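Local coordinates for protein LipS lipolytic enzyme (Unidentified, PDB 4FBL) that probably hydrolyses ester bonds of lipids as a thermostable lipase of the alpha/beta hydrolase fold, at residues C[44-49]-C[80-85]; C[50-55]-C[119-124]; C[94-99]-C[194-199]. All coordinates share one frame; numbering follows the deposited sequence.

Interaction 1: residues C[44-49]-C[80-85]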
ATOM      1  N   PRO C  44     -12.430  -6.190 -24.200  1.00 25.56           N
ATOM      2  CA  PRO C  44     -12.645  -4.800 -23.776  1.00 26.83           C
ATOM      3  C   PRO C  44     -13.812  -4.258 -24.598  1.00 30.11           C
ATOM      4  O   PRO C  44     -14.194  -4.888 -25.596  1.00 31.22           O
ATOM      5  CB  PRO C  44     -11.364  -4.091 -24.204  1.00 25.80           C
ATOM      6  CG  PRO C  44     -10.710  -4.992 -25.223  1.00 26.59           C
ATOM      7  CD  PRO C  44     -11.145  -6.380 -24.911  1.00 25.17           C
ATOM      8  N   LEU C  45     -14.365  -3.119 -24.206  1.00 29.97           N
ATOM      9  CA  LEU C  45     -15.382  -2.428 -25.000  1.00 30.96           C
ATOM     10  C   LEU C  45     -14.939  -0.985 -25.223  1.00 30.45           C
ATOM     11  O   LEU C  45     -14.631  -0.282 -24.270  1.00 30.56           O
ATOM     12  CB  LEU C  45     -16.728  -2.525 -24.267  1.00 32.20           C
ATOM     13  CG  LEU C  45     -17.892  -1.500 -24.413  1.00 38.35           C
ATOM     14  CD1 LEU C  45     -17.846  -0.577 -25.640  1.00 40.15           C
ATOM     15  CD2 LEU C  45     -19.279  -2.147 -24.228  1.00 36.91           C
ATOM     16  N   TYR C  46     -14.804  -0.592 -26.494  1.00 29.76           N
ATOM     17  CA  TYR C  46     -14.416   0.729 -26.940  1.00 29.71           C
ATOM     18  C   TYR C  46     -15.590   1.141 -27.856  1.00 30.82           C
ATOM     19  O   TYR C  46     -16.097   0.313 -28.649  1.00 31.15           O
ATOM     20  CB  TYR C  46     -13.069   0.708 -27.697  1.00 30.03           C
ATOM     21  CG  TYR C  46     -11.934   0.484 -26.752  1.00 34.11           C
ATOM     22  CD1 TYR C  46     -11.410   1.556 -25.968  1.00 33.18           C
ATOM     23  CD2 TYR C  46     -11.394  -0.798 -26.572  1.00 32.97           C
ATOM     24  CE1 TYR C  46     -10.403   1.343 -25.029  1.00 32.66           C
ATOM     25  CE2 TYR C  46     -10.368  -1.022 -25.618  1.00 37.08           C
ATOM     26  CZ  TYR C  46      -9.893   0.045 -24.849  1.00 36.41           C
ATOM     27  OH  TYR C  46      -8.868  -0.179 -23.952  1.00 34.78           O
ATOM     28  N   SER C  47     -16.115   2.350 -27.677  1.00 29.26           N
ATOM     29  CA  SER C  47     -17.259   2.785 -28.500  1.00 30.64           C
ATOM     30  C   SER C  47     -17.057   4.270 -28.700  1.00 29.75           C
ATOM     31  O   SER C  47     -16.811   4.980 -27.722  1.00 27.91           O
ATOM     32  CB  SER C  47     -18.562   2.469 -27.793  1.00 29.86           C
ATOM     33  OG  SER C  47     -19.629   3.129 -28.460  1.00 33.48           O
ATOM     34  N   VAL C  48     -17.041   4.739 -29.953  1.00 29.38           N
ATOM     35  CA  VAL C  48     -16.783   6.170 -30.142  1.00 29.41           C
ATOM     36  C   VAL C  48     -18.134   6.878 -30.335  1.00 28.94           C
ATOM     37  O   VAL C  48     -18.967   6.377 -31.064  1.00 27.63           O
ATOM     38  CB  VAL C  48     -15.934   6.387 -31.361  1.00 30.92           C
ATOM     39  CG1 VAL C  48     -15.630   7.941 -31.591  1.00 27.93           C
ATOM     40  CG2 VAL C  48     -14.691   5.472 -31.287  1.00 31.09           C
ATOM     41  N   GLY C  49     -18.350   8.018 -29.677  1.00 27.70           N
ATOM     42  CA  GLY C  49     -19.684   8.672 -29.689  1.00 28.27           C
ATOM     43  C   GLY C  49     -19.446  10.182 -29.633  1.00 26.80           C
ATOM     44  O   GLY C  49     -18.623  10.692 -30.363  1.00 27.47           O
ATOM     45  N   THR C  80     -18.812   8.554 -25.796  1.00 19.76           N
ATOM     46  CA  THR C  80     -17.581   7.765 -26.072  1.00 22.56           C
ATOM     47  C   THR C  80     -17.234   6.959 -24.772  1.00 23.20           C
ATOM     48  O   THR C  80     -17.438   7.501 -23.657  1.00 23.66           O
ATOM     49  CB  THR C  80     -16.447   8.707 -26.496  1.00 24.57           C
ATOM     50  OG1 THR C  80     -16.830   9.379 -27.726  1.00 26.42           O
ATOM     51  CG2 THR C  80     -15.113   7.989 -26.749  1.00 21.23           C
ATOM     52  N   VAL C  81     -16.857   5.676 -24.936  1.00 21.59           N
ATOM     53  CA  VAL C  81     -16.706   4.692 -23.841  1.00 21.16           C
ATOM     54  C   VAL C  81     -15.392   3.936 -24.021  1.00 20.95           C
ATOM     55  O   VAL C  81     -15.122   3.418 -25.131  1.00 21.17           O
ATOM     56  CB  VAL C  81     -17.875   3.674 -23.704  1.00 21.73           C
ATOM     57  CG1 VAL C  81     -17.657   2.774 -22.464  1.00 16.60           C
ATOM     58  CG2 VAL C  81     -19.257   4.384 -23.487  1.00 20.19           C
ATOM     59  N   ALA C  82     -14.547   3.918 -22.981  1.00 19.39           N
ATOM     60  CA  ALA C  82     -13.362   2.994 -22.932  1.00 18.57           C
ATOM     61  C   ALA C  82     -13.530   2.119 -21.695  1.00 18.81           C
ATOM     62  O   ALA C  82     -13.509   2.653 -20.551  1.00 16.85           O
ATOM     63  CB  ALA C  82     -12.024   3.776 -22.845  1.00 20.12           C
ATOM     64  N   THR C  83     -13.639   0.785 -21.915  1.00 18.15           N
ATOM     65  CA  THR C  83     -13.745  -0.186 -20.869  1.00 18.14           C
ATOM     66  C   THR C  83     -12.555  -1.117 -21.093  1.00 18.81           C
ATOM     67  O   THR C  83     -12.692  -2.111 -21.775  1.00 20.17           O
ATOM     68  CB  THR C  83     -15.035  -1.009 -20.966  1.00 19.74           C
ATOM     69  OG1 THR C  83     -16.086  -0.061 -21.049  1.00 22.30           O
ATOM     70  CG2 THR C  83     -15.247  -1.859 -19.668  1.00 16.89           C
ATOM     71  N   PRO C  84     -11.381  -0.802 -20.525  1.00 17.71           N
ATOM     72  CA  PRO C  84     -10.171  -1.597 -20.842  1.00 17.87           C
ATOM     73  C   PRO C  84     -10.122  -2.953 -20.174  1.00 17.38           C
ATOM     74  O   PRO C  84     -10.689  -3.134 -19.099  1.00 18.37           O
ATOM     75  CB  PRO C  84      -9.001  -0.745 -20.241  1.00 18.88           C
ATOM     76  CG  PRO C  84      -9.689   0.132 -19.176  1.00 20.39           C
ATOM     77  CD  PRO C  84     -11.088   0.409 -19.748  1.00 16.88           C
ATOM     78  N   ARG C  85      -9.303  -3.832 -20.750  1.00 18.44           N
ATOM     79  CA  ARG C  85      -9.028  -5.131 -20.165  1.00 19.71           C
ATOM     80  C   ARG C  85      -7.682  -4.901 -19.418  1.00 20.10           C
ATOM     81  O   ARG C  85      -6.651  -4.657 -20.051  1.00 17.90           O
ATOM     82  CB  ARG C  85      -8.856  -6.221 -21.250  1.00 19.79           C
ATOM     83  CG  ARG C  85      -8.684  -7.624 -20.617  1.00 21.96           C
ATOM     84  CD  ARG C  85      -8.523  -8.728 -21.756  1.00 20.18           C
ATOM     85  NE  ARG C  85      -7.465  -8.345 -22.694  1.00 25.57           N
ATOM     86  CZ  ARG C  85      -6.167  -8.502 -22.484  1.00 26.41           C
ATOM     87  NH1 ARG C  85      -5.675  -8.962 -21.322  1.00 27.54           N
ATOM     88  NH2 ARG C  85      -5.364  -8.174 -23.450  1.00 27.45           N
TER
HETATM   89  O   HOH W   1      -7.827  -2.812 -23.323  1.00 20.68           O
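Strand 45-47 pairs antiparallel with strand 80-83 at one margin of the central sheet, with Tyr46 meeting Ala82 and Leu45 meeting Thr83 across the pairing. Two hydrogen-bonded pairs, Leu45 with Thr83 and Ser47 with Val81, give four backbone bonds; the shortest runs from Thr83 N to Leu45 O at 2.8 Å. Between them Tyr46 and Ala82 form a non-hydrogen-bonded pair, where Tyr46 CA makes a CA-H...O contact with Val81 O. The first torsion of Tyr46 (chi1 -73°) sets CG anti to the carbonyl carbon, and the ring approaches Ala82 obliquely, its CE1 3.6 Å from Ala82 CB. The phenol oxygen continues to Pro84, Tyr46 OH standing 3.7 Å from Pro84 CA, and the two side chains cross at about a right angle. A water in the ring plane lies 2.9 Å from Tyr46 OH and accepts from Arg85 N, joining the phenol to the backbone beyond the strand. In this alpha/beta hydrolase sheet 45-47 is the outermost strand of the chain at this end, and the two helices on its faces meet different residues. Leu45, Ser47 and Thr83 turn to helix 68-76, and there Leu45 CB meets Thr83 CB at 4.0 Å; on the other face Tyr46 sets its ring edge-to-face with Trp114 of helix 101-118. At the far end Thr80 OG1, anti to its own carbonyl carbon (chi1 -62°), accepts from Gly49 N at 2.8 Å and also hydrogen-bonds Ser50 O.

Interaction 2: residues C[50-55]-C[119-124]; sequences SRIGVL and CDVLFM
Ile52 and Phe123 meet on one face of two parallel strands, while Leu55 and Met124 meet on the other. The backbone bonds come first: Gly53 N to Val121 O, Phe123 N to Gly53 O and Leu55 N to Phe123 O each span 2.9 Å, so Gly53 both gives and accepts. Where the chains enter the sheet, Arg51 O accepts from Asp120 N at 2.8 Å and receives a second, weak bond from Val121 N. CA-H...O contacts from Leu122, Val54 and Met124 accompany this pairing.

Among the apolar contacts, Ile52 lies alongside both Val121 and Phe123. Its CG2, anti to the backbone N, comes to the edge of the Phe123 ring, 3.7 Å from Phe123 CE1, and its CG1 rests 4.0 Å from Val121 CB. An alanine at Ile52 would probably leave this ring edge and the Val121 side chain without their neighbour and open a gap beside them. On the other face Leu55 CB packs at 4.0 Å from Met124 CG, and the extended Met124 chain runs beside the leucine, pointing the same way. Cys119 SG lies 3.8 Å from Gly53 CA, next to a residue that has no side chain.

The charged groups of Arg51 and Asp120 are not in contact, Arg51 NE lying 5.0 Å from Asp120 OD2, although Arg51 CB comes 3.7 Å from that oxygen. Helix 101-118 packs on Leu55 and helix 267-279 on Val54 and Phe123, the layered helix-sheet-helix arrangement of parallel strands typical of the alpha/beta hydrolase core.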
ATOM      1  N   SER C  50     -20.053  10.872 -28.666  1.00 28.10           N
ATOM      2  CA  SER C  50     -19.818  12.325 -28.484  1.00 27.52           C
ATOM      3  C   SER C  50     -18.536  12.748 -27.840  1.00 28.36           C
ATOM      4  O   SER C  50     -17.672  11.937 -27.460  1.00 26.89           O
ATOM      5  CB  SER C  50     -20.931  13.002 -27.720  1.00 29.86           C
ATOM      6  OG  SER C  50     -21.114  12.443 -26.413  1.00 29.79           O
ATOM      7  N   ARG C  51     -18.456  14.056 -27.738  1.00 25.82           N
ATOM      8  CA  ARG C  51     -17.409  14.775 -27.112  1.00 24.92           C
ATOM      9  C   ARG C  51     -17.352  14.544 -25.585  1.00 23.73           C
ATOM     10  O   ARG C  51     -16.451  14.974 -24.945  1.00 24.32           O
ATOM     11  CB  ARG C  51     -17.597  16.237 -27.419  1.00 26.77           C
ATOM     12  CG  ARG C  51     -18.976  16.823 -27.074  1.00 31.12           C
ATOM     13  CD  ARG C  51     -19.221  18.143 -27.792  1.00 37.42           C
ATOM     14  NE  ARG C  51     -20.312  18.951 -27.249  1.00 43.21           N
ATOM     15  CZ  ARG C  51     -21.485  19.124 -27.829  1.00 41.85           C
ATOM     16  NH1 ARG C  51     -21.725  18.553 -28.970  1.00 41.22           N
ATOM     17  NH2 ARG C  51     -22.417  19.857 -27.259  1.00 42.80           N
ATOM     18  N   ILE C  52     -18.322  13.855 -25.029  1.00 21.81           N
ATOM     19  CA  ILE C  52     -18.227  13.504 -23.576  1.00 22.99           C
ATOM     20  C   ILE C  52     -17.873  12.006 -23.453  1.00 21.64           C
ATOM     21  O   ILE C  52     -18.533  11.191 -24.073  1.00 22.82           O
ATOM     22  CB  ILE C  52     -19.515  13.816 -22.882  1.00 21.48           C
ATOM     23  CG1 ILE C  52     -19.762  15.368 -22.924  1.00 22.31           C
ATOM     24  CG2 ILE C  52     -19.434  13.389 -21.322  1.00 22.35           C
ATOM     25  CD1 ILE C  52     -21.247  15.693 -22.554  1.00 21.09           C
ATOM     26  N   GLY C  53     -16.829  11.672 -22.694  1.00 20.40           N
ATOM     27  CA  GLY C  53     -16.398  10.242 -22.642  1.00 20.60           C
ATOM     28  C   GLY C  53     -16.346   9.643 -21.219  1.00 20.26           C
ATOM     29  O   GLY C  53     -16.227  10.386 -20.247  1.00 20.08           O
ATOM     30  N   VAL C  54     -16.467   8.328 -21.116  1.00 20.37           N
ATOM     31  CA  VAL C  54     -16.508   7.636 -19.802  1.00 20.15           C
ATOM     32  C   VAL C  54     -15.464   6.523 -19.844  1.00 19.82           C
ATOM     33  O   VAL C  54     -15.517   5.665 -20.768  1.00 20.12           O
ATOM     34  CB  VAL C  54     -17.892   6.978 -19.474  1.00 19.79           C
ATOM     35  CG1 VAL C  54     -17.968   6.502 -17.988  1.00 16.20           C
ATOM     36  CG2 VAL C  54     -19.058   7.957 -19.783  1.00 20.93           C
ATOM     37  N   LEU C  55     -14.597   6.488 -18.814  1.00 17.95           N
ATOM     38  CA  LEU C  55     -13.603   5.442 -18.672  1.00 15.67           C
ATOM     39  C   LEU C  55     -14.214   4.500 -17.652  1.00 16.68           C
ATOM     40  O   LEU C  55     -14.635   4.956 -16.590  1.00 14.51           O
ATOM     41  CB  LEU C  55     -12.309   6.093 -18.128  1.00 16.57           C
ATOM     42  CG  LEU C  55     -11.007   5.313 -18.438  1.00 17.01           C
ATOM     43  CD1 LEU C  55      -9.791   6.170 -18.012  1.00 13.67           C
ATOM     44  CD2 LEU C  55     -10.917   3.985 -17.677  1.00 14.28           C
ATOM     45  N   CYS C 119     -12.508  13.312 -27.092  1.00 26.73           N
ATOM     46  CA  CYS C 119     -13.451  13.887 -26.108  1.00 26.09           C
ATOM     47  C   CYS C 119     -12.907  15.114 -25.478  1.00 25.30           C
ATOM     48  O   CYS C 119     -11.749  15.238 -25.245  1.00 25.22           O
ATOM     49  CB  CYS C 119     -13.713  12.878 -24.957  1.00 25.70           C
ATOM     50  SG  CYS C 119     -14.386  11.473 -25.589  1.00 27.76           S
ATOM     51  N   ASP C 120     -13.818  16.006 -25.094  1.00 26.95           N
ATOM     52  CA  ASP C 120     -13.492  17.214 -24.332  1.00 27.80           C
ATOM     53  C   ASP C 120     -13.693  17.090 -22.815  1.00 24.92           C
ATOM     54  O   ASP C 120     -13.247  17.902 -22.108  1.00 22.70           O
ATOM     55  CB  ASP C 120     -14.522  18.348 -24.787  1.00 28.52           C
ATOM     56  CG  ASP C 120     -14.327  18.738 -26.266  1.00 35.95           C
ATOM     57  OD1 ASP C 120     -13.144  18.648 -26.723  1.00 41.97           O
ATOM     58  OD2 ASP C 120     -15.327  19.096 -26.968  1.00 39.33           O
ATOM     59  N   VAL C 121     -14.550  16.185 -22.398  1.00 25.31           N
ATOM     60  CA  VAL C 121     -14.980  16.036 -20.983  1.00 23.70           C
ATOM     61  C   VAL C 121     -14.819  14.548 -20.656  1.00 22.25           C
ATOM     62  O   VAL C 121     -15.203  13.731 -21.478  1.00 20.26           O
ATOM     63  CB  VAL C 121     -16.511  16.379 -20.881  1.00 23.65           C
ATOM     64  CG1 VAL C 121     -16.994  16.447 -19.445  1.00 23.42           C
ATOM     65  CG2 VAL C 121     -16.751  17.675 -21.588  1.00 26.23           C
ATOM     66  N   LEU C 122     -14.286  14.216 -19.464  1.00 20.08           N
ATOM     67  CA  LEU C 122     -14.121  12.820 -19.103  1.00 18.27           C
ATOM     68  C   LEU C 122     -14.782  12.523 -17.808  1.00 17.49           C
ATOM     69  O   LEU C 122     -14.723  13.333 -16.914  1.00 16.11           O
ATOM     70  CB  LEU C 122     -12.616  12.559 -18.947  1.00 20.07           C
ATOM     71  CG  LEU C 122     -11.806  12.203 -20.215  1.00 23.08           C
ATOM     72  CD1 LEU C 122     -11.708  13.193 -21.392  1.00 28.67           C
ATOM     73  CD2 LEU C 122     -10.390  11.626 -19.800  1.00 25.18           C
ATOM     74  N   PHE C 123     -15.381  11.329 -17.684  1.00 17.62           N
ATOM     75  CA  PHE C 123     -15.778  10.784 -16.370  1.00 16.06           C
ATOM     76  C   PHE C 123     -15.086   9.424 -16.150  1.00 15.72           C
ATOM     77  O   PHE C 123     -14.697   8.785 -17.106  1.00 14.68           O
ATOM     78  CB  PHE C 123     -17.305  10.571 -16.264  1.00 15.30           C
ATOM     79  CG  PHE C 123     -18.102  11.861 -16.308  1.00 17.64           C
ATOM     80  CD1 PHE C 123     -18.256  12.548 -17.536  1.00 16.78           C
ATOM     81  CD2 PHE C 123     -18.648  12.428 -15.132  1.00 18.99           C
ATOM     82  CE1 PHE C 123     -18.955  13.712 -17.639  1.00 19.75           C
ATOM     83  CE2 PHE C 123     -19.367  13.671 -15.231  1.00 15.86           C
ATOM     84  CZ  PHE C 123     -19.511  14.266 -16.540  1.00 19.29           C
ATOM     85  N   MET C 124     -15.064   8.940 -14.902  1.00 15.23           N
ATOM     86  CA  MET C 124     -14.523   7.614 -14.704  1.00 16.36           C
ATOM     87  C   MET C 124     -15.345   6.957 -13.618  1.00 15.54           C
ATOM     88  O   MET C 124     -15.821   7.596 -12.681  1.00 15.63           O
ATOM     89  CB  MET C 124     -12.990   7.693 -14.366  1.00 15.52           C
ATOM     90  CG  MET C 124     -12.452   6.205 -14.097  1.00 15.53           C
ATOM     91  SD  MET C 124     -10.650   6.332 -13.970  1.00 19.14           S
ATOM     92  CE  MET C 124     -10.316   4.578 -13.585  1.00 11.43           C
TER

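Interaction 3: residues C[94-99]-C[194-199]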
ATOM      1  N   ALA C  94      -1.756 -17.251 -14.490  1.00 26.53           N
ATOM      2  CA  ALA C  94      -0.270 -17.082 -14.637  1.00 27.50           C
ATOM      3  C   ALA C  94       0.179 -15.736 -15.213  1.00 26.90           C
ATOM      4  O   ALA C  94       1.201 -15.147 -14.798  1.00 25.29           O
ATOM      5  CB  ALA C  94       0.369 -18.225 -15.506  1.00 27.66           C
ATOM      6  N   GLU C  95      -0.515 -15.249 -16.230  1.00 27.85           N
ATOM      7  CA  GLU C  95      -0.180 -13.911 -16.712  1.00 26.52           C
ATOM      8  C   GLU C  95      -0.497 -12.773 -15.657  1.00 25.06           C
ATOM      9  O   GLU C  95       0.294 -11.805 -15.460  1.00 23.63           O
ATOM     10  CB  GLU C  95      -0.819 -13.670 -18.069  1.00 28.33           C
ATOM     11  CG  GLU C  95      -0.373 -12.299 -18.569  1.00 37.96           C
ATOM     12  CD  GLU C  95      -0.992 -11.816 -19.894  1.00 44.08           C
ATOM     13  OE1 GLU C  95      -0.147 -11.693 -20.831  1.00 49.42           O
ATOM     14  OE2 GLU C  95      -2.243 -11.508 -19.980  1.00 39.10           O
ATOM     15  N   MET C  96      -1.606 -12.904 -14.958  1.00 22.45           N
ATOM     16  CA  MET C  96      -1.904 -11.993 -13.852  1.00 22.22           C
ATOM     17  C   MET C  96      -0.815 -11.982 -12.677  1.00 24.89           C
ATOM     18  O   MET C  96      -0.517 -10.926 -12.053  1.00 21.64           O
ATOM     19  CB  MET C  96      -3.296 -12.299 -13.295  1.00 21.40           C
ATOM     20  CG  MET C  96      -3.748 -11.227 -12.267  1.00 17.23           C
ATOM     21  SD  MET C  96      -5.284 -11.551 -11.439  1.00 22.28           S
ATOM     22  CE  MET C  96      -5.191 -10.278 -10.203  1.00 14.45           C
ATOM     23  N   ALA C  97      -0.221 -13.165 -12.411  1.00 25.84           N
ATOM     24  CA  ALA C  97       0.843 -13.326 -11.387  1.00 25.73           C
ATOM     25  C   ALA C  97       2.022 -12.474 -11.750  1.00 24.26           C
ATOM     26  O   ALA C  97       2.758 -12.041 -10.860  1.00 24.77           O
ATOM     27  CB  ALA C  97       1.289 -14.876 -11.274  1.00 24.22           C
ATOM     28  N   ALA C  98       2.258 -12.277 -13.055  1.00 25.11           N
ATOM     29  CA  ALA C  98       3.381 -11.457 -13.532  1.00 25.83           C
ATOM     30  C   ALA C  98       3.044  -9.931 -13.742  1.00 25.65           C
ATOM     31  O   ALA C  98       3.886  -9.167 -14.191  1.00 25.94           O
ATOM     32  CB  ALA C  98       4.010 -12.071 -14.852  1.00 23.57           C
ATOM     33  N   SER C  99       1.842  -9.496 -13.350  1.00 24.70           N
ATOM     34  CA  SER C  99       1.337  -8.153 -13.653  1.00 24.39           C
ATOM     35  C   SER C  99       1.379  -7.329 -12.387  1.00 23.74           C
ATOM     36  O   SER C  99       1.254  -7.867 -11.278  1.00 22.05           O
ATOM     37  CB  SER C  99      -0.124  -8.269 -14.137  1.00 24.32           C
ATOM     38  OG  SER C  99      -0.192  -9.018 -15.352  1.00 26.43           O
ATOM     39  N   VAL C 194      -9.379 -18.726  -9.359  1.00 27.77           N
ATOM     40  CA  VAL C 194      -8.322 -18.712  -8.327  1.00 28.46           C
ATOM     41  C   VAL C 194      -7.767 -17.245  -8.203  1.00 29.67           C
ATOM     42  O   VAL C 194      -7.830 -16.424  -9.186  1.00 28.13           O
ATOM     43  CB  VAL C 194      -7.153 -19.707  -8.672  1.00 27.16           C
ATOM     44  CG1 VAL C 194      -7.685 -21.158  -8.804  1.00 28.12           C
ATOM     45  CG2 VAL C 194      -6.390 -19.342  -9.993  1.00 26.94           C
ATOM     46  N   THR C 195      -7.267 -16.919  -7.007  1.00 29.13           N
ATOM     47  CA  THR C 195      -6.429 -15.705  -6.803  1.00 28.48           C
ATOM     48  C   THR C 195      -4.917 -15.994  -6.892  1.00 27.14           C
ATOM     49  O   THR C 195      -4.395 -16.813  -6.106  1.00 27.80           O
ATOM     50  CB  THR C 195      -6.720 -15.205  -5.448  1.00 28.91           C
ATOM     51  OG1 THR C 195      -8.129 -14.953  -5.372  1.00 32.21           O
ATOM     52  CG2 THR C 195      -5.889 -13.923  -5.159  1.00 31.39           C
ATOM     53  N   PRO C 196      -4.220 -15.422  -7.895  1.00 25.91           N
ATOM     54  CA  PRO C 196      -2.770 -15.599  -8.001  1.00 25.71           C
ATOM     55  C   PRO C 196      -2.065 -14.732  -6.908  1.00 25.85           C
ATOM     56  O   PRO C 196      -2.115 -13.480  -6.900  1.00 24.52           O
ATOM     57  CB  PRO C 196      -2.407 -15.006  -9.367  1.00 24.05           C
ATOM     58  CG  PRO C 196      -3.672 -14.573  -9.949  1.00 27.43           C
ATOM     59  CD  PRO C 196      -4.726 -14.499  -8.931  1.00 24.87           C
ATOM     60  N   VAL C 197      -1.479 -15.438  -5.957  1.00 25.08           N
ATOM     61  CA  VAL C 197      -0.823 -14.825  -4.770  1.00 22.25           C
ATOM     62  C   VAL C 197       0.146 -13.666  -5.044  1.00 19.52           C
ATOM     63  O   VAL C 197       0.026 -12.613  -4.398  1.00 19.67           O
ATOM     64  CB  VAL C 197      -0.233 -15.954  -3.893  1.00 21.93           C
ATOM     65  CG1 VAL C 197       0.702 -15.378  -2.760  1.00 18.53           C
ATOM     66  CG2 VAL C 197      -1.351 -16.636  -3.259  1.00 21.04           C
ATOM     67  N   PRO C 198       1.039 -13.810  -6.029  1.00 18.87           N
ATOM     68  CA  PRO C 198       1.953 -12.677  -6.178  1.00 20.40           C
ATOM     69  C   PRO C 198       1.291 -11.341  -6.560  1.00 20.00           C
ATOM     70  O   PRO C 198       1.994 -10.345  -6.500  1.00 21.56           O
ATOM     71  CB  PRO C 198       2.878 -13.092  -7.324  1.00 19.51           C
ATOM     72  CG  PRO C 198       2.833 -14.613  -7.262  1.00 21.43           C
ATOM     73  CD  PRO C 198       1.411 -14.910  -6.929  1.00 20.45           C
ATOM     74  N   ALA C 199       0.030 -11.357  -7.036  1.00 17.16           N
ATOM     75  CA  ALA C 199      -0.560 -10.134  -7.606  1.00 15.85           C
ATOM     76  C   ALA C 199      -1.129  -9.437  -6.411  1.00 14.74           C
ATOM     77  O   ALA C 199      -1.430  -8.290  -6.509  1.00 13.52           O
ATOM     78  CB  ALA C 199      -1.654 -10.425  -8.679  1.00 15.14           C
TER
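Met96 lays its side chain across the ring of Pro196 at about a right angle, joining helix 93-97 to strand 194-196, one half of a two-stranded antiparallel sheet with strand 174-176 that is separate from the central sheet of the alpha/beta hydrolase fold. The first torsion of Met96 (chi1 -171°) puts CG anti to the backbone N, and the extended remainder of the chain carries SD past the proline towards Ala199. On the way Met96 SD comes 3.7 Å from Pro196 CG and is almost as near to CD of the same ring. The terminal methyl, Met96 CE, then meets Ala199 CB at 3.9 Å. Pro196 thus offers CG and CD to the methionine chain and keeps CB for Ala97, while the alanine methyl takes the methionine tip.

Ala97 makes the neighbouring part of the interface with a single methyl: its CB is 4.2 Å from Pro196 CB and 4.3 Å from Pro198 CG, so the one carbon touches both proline rings. The turn after the strand brings these groups into place, with Ala199 N hydrogen-bonded to Pro196 O at 3.0 Å. No hydrogen bond crosses between 94-99 and 194-199; the association is apolar packing, largely buried. Met96 also touches Phe60, a residue of the spermidine pocket, consistent with a second-shell position next to that pocket. Backbone oxygens of the helix end face carbon as well: Met96 O is 3.6 Å from Ala199 CB, and Ala97 O is 3.7 Å from Pro198 CB.

How the interactions relate
Interactions 1 and 2 are neighbours in the central sheet, their centres 11 Å apart, because strand 80-83 lies between strands 45-47 and 52-57. They touch directly: Thr80 O is 2.8 Å from Val54 N, a probable hydrogen bond, and Thr80 CB packs 3.6 Å from Cys119 SG. Interaction 3 touches neither; its centre is about 25 Å from that of interaction 1, though their nearest atoms are about 4 Å apart, and about 31 Å from that of interaction 2, across the chain's centre. Bound spermidine lies about 8 Å from the Met96 side chain, 12 Å from that of Thr83 and 13 Å from that of Met124, whose strand leads on to pocket residue Ser128, the probable nucleophile.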